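Local coordinates for solute binding protein MsmE (Bacillus subtilis subsp. subtilis str. 168, PDB 4R6H) that binds melibiose, raffinose and stachyose as the solute-binding component of an ABC transporter that imports these sugars, at residues A[144-149]-A[287-292]. Sequence-based numbering, arbitrary orientation.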
loop_
_atom_site.group_PDB
_atom_site.type_symbol
_atom_site.label_atom_id
_atom_site.label_comp_id
_atom_site.label_asym_id
_atom_site.label_seq_id
_atom_site.Cartn_x
_atom_site.Cartn_y
_atom_site.Cartn_z
ATOM N N GLY A 144 -2.592 -3.324 -7.532
ATOM C CA GLY A 144 -3.558 -4.225 -8.112
ATOM C C GLY A 144 -2.987 -5.622 -8.140
ATOM O O GLY A 144 -2.632 -6.199 -7.082
ATOM N N LEU A 145 -2.839 -6.154 -9.357
ATOM C CA LEU A 145 -2.245 -7.456 -9.573
ATOM C C LEU A 145 -1.038 -7.330 -10.502
ATOM O O LEU A 145 -1.111 -6.586 -11.513
ATOM C CB LEU A 145 -3.253 -8.398 -10.243
ATOM C CG LEU A 145 -4.546 -8.647 -9.516
ATOM C CD1 LEU A 145 -5.523 -9.412 -10.374
ATOM C CD2 LEU A 145 -4.309 -9.424 -8.238
ATOM N N ALA A 146 0.004 -8.075 -10.205
ATOM C CA ALA A 146 1.142 -8.222 -11.099
ATOM C C ALA A 146 0.956 -9.478 -11.942
ATOM O O ALA A 146 0.374 -10.465 -11.495
ATOM C CB ALA A 146 2.427 -8.309 -10.328
ATOM N N TYR A 147 1.447 -9.452 -13.194
ATOM C CA TYR A 147 1.210 -10.574 -14.065
ATOM C C TYR A 147 2.287 -10.691 -15.130
ATOM O O TYR A 147 2.946 -9.716 -15.477
ATOM C CB TYR A 147 -0.159 -10.462 -14.742
ATOM C CG TYR A 147 -0.255 -9.359 -15.757
ATOM C CD1 TYR A 147 -0.366 -8.018 -15.383
ATOM C CD2 TYR A 147 -0.147 -9.633 -17.119
ATOM C CE1 TYR A 147 -0.429 -7.003 -16.339
ATOM C CE2 TYR A 147 -0.225 -8.641 -18.049
ATOM C CZ TYR A 147 -0.368 -7.327 -17.659
ATOM O OH TYR A 147 -0.372 -6.302 -18.607
ATOM N N ASN A 148 2.434 -11.903 -15.655
ATOM C CA ASN A 148 3.375 -12.205 -16.733
ATOM C C ASN A 148 2.703 -11.931 -18.061
ATOM O O ASN A 148 1.781 -12.631 -18.448
ATOM C CB ASN A 148 3.810 -13.659 -16.613
ATOM C CG ASN A 148 4.824 -14.056 -17.631
ATOM O OD1 ASN A 148 4.732 -13.665 -18.808
ATOM N ND2 ASN A 148 5.779 -14.868 -17.213
ATOM N N ARG A 149 3.125 -10.862 -18.732
ATOM C CA ARG A 149 2.477 -10.428 -19.973
ATOM C C ARG A 149 2.513 -11.509 -21.057
ATOM O O ARG A 149 1.514 -11.725 -21.756
ATOM C CB ARG A 149 3.139 -9.171 -20.496
ATOM C CG ARG A 149 3.161 -7.977 -19.552
ATOM C CD ARG A 149 3.855 -6.802 -20.234
ATOM N NE ARG A 149 4.051 -5.616 -19.418
ATOM C CZ ARG A 149 3.207 -4.583 -19.340
ATOM N NH1 ARG A 149 3.564 -3.574 -18.586
ATOM N NH2 ARG A 149 2.067 -4.535 -20.026
ATOM N N VAL A 287 6.908 -8.301 -16.723
ATOM C CA VAL A 287 5.867 -8.267 -15.678
ATOM C C VAL A 287 5.178 -6.919 -15.757
ATOM O O VAL A 287 5.824 -5.871 -15.758
ATOM C CB VAL A 287 6.462 -8.466 -14.268
ATOM C CG1 VAL A 287 5.370 -8.373 -13.201
ATOM C CG2 VAL A 287 7.195 -9.807 -14.212
ATOM N N GLY A 288 3.856 -6.947 -15.826
ATOM C CA GLY A 288 3.009 -5.779 -15.816
ATOM C C GLY A 288 2.150 -5.723 -14.571
ATOM O O GLY A 288 2.125 -6.663 -13.789
ATOM N N ILE A 289 1.460 -4.603 -14.408
ATOM C CA ILE A 289 0.444 -4.480 -13.352
ATOM C C ILE A 289 -0.876 -4.026 -13.937
ATOM O O ILE A 289 -0.922 -3.331 -14.961
ATOM C CB ILE A 289 0.886 -3.553 -12.171
ATOM C CG1 ILE A 289 1.297 -2.168 -12.686
ATOM C CG2 ILE A 289 2.010 -4.202 -11.405
ATOM C CD1 ILE A 289 1.453 -1.094 -11.646
ATOM N N ILE A 290 -1.954 -4.450 -13.292
ATOM C CA ILE A 290 -3.299 -3.996 -13.568
ATOM C C ILE A 290 -3.959 -3.612 -12.253
ATOM O O ILE A 290 -3.568 -4.092 -11.204
ATOM C CB ILE A 290 -4.156 -5.067 -14.314
ATOM C CG1 ILE A 290 -4.263 -6.351 -13.504
ATOM C CG2 ILE A 290 -3.580 -5.319 -15.691
ATOM C CD1 ILE A 290 -5.090 -7.398 -14.238
ATOM N N PRO A 291 -4.998 -2.753 -12.334
ATOM C CA PRO A 291 -5.725 -2.375 -11.138
ATOM C C PRO A 291 -6.410 -3.596 -10.505
ATOM O O PRO A 291 -6.582 -4.646 -11.149
ATOM C CB PRO A 291 -6.795 -1.405 -11.661
ATOM C CG PRO A 291 -6.459 -1.073 -13.043
ATOM C CD PRO A 291 -5.462 -2.057 -13.536
ATOM N N THR A 292 -6.826 -3.437 -9.270
ATOM C CA THR A 292 -7.594 -4.473 -8.575
ATOM C C THR A 292 -8.928 -4.648 -9.274
ATOM O O THR A 292 -9.649 -3.669 -9.454
ATOM C CB THR A 292 -7.837 -4.087 -7.098
ATOM O OG1 THR A 292 -6.574 -3.927 -6.434
ATOM C CG2 THR A 292 -8.597 -5.166 -6.365
HETATM O O HOH W 1 -0.590 -3.794 -17.665
HETATM O O HOH W 2 6.101 -4.346 -17.943
#
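Tyr147 lays its ring across the neighbouring strand at Gly288, and the two residues also form a hydrogen-bonded antiparallel pair: Tyr147 N reaches Gly288 O and Gly288 N reaches Tyr147 O, each at 2.9 Å. Leu145 and Ile290 repeat this pattern two residues along. From CB, the Tyr147 side chain has CG set between its own backbone N and carbonyl carbon (chi1 69°), and from there the ring reaches Gly288 on the partner strand. CD1 then lies 3.3 Å from Gly288 O, and CE1 passes Gly288 C to meet Ile290 CG2 at 3.6 Å, while Gly288 N sits over one ring face near the rim. At the tip, OH is 2.7 Å from a water in the ring plane, and that water donates to Ile289 O. Replacing this tyrosine with an alanine would probably open a gap beside Ile290 CG2 and leave the water without its phenolic partner. Gly288, with no side chain, lies close against the Tyr147 ring. In the conformer described here, one of two, the Arg149 guanidinium lays a face over Gly288 CA, and its NH1 donates to a second water, which bridges to Val287 O, and forms a salt bridge with Asp361; the same carboxylate oxygen accepts a hydrogen bond from Ile289 N. On the face away from Tyr147, Ala146 CB packs against Val287 CG1 and Ile289 CG2. Strand 141-148 runs between 287-291 and 265-269 in a mixed sheet of the solute-binding protein fold, with Tyr147 touching Phe267 and Asn148 N-capping helix 149-155.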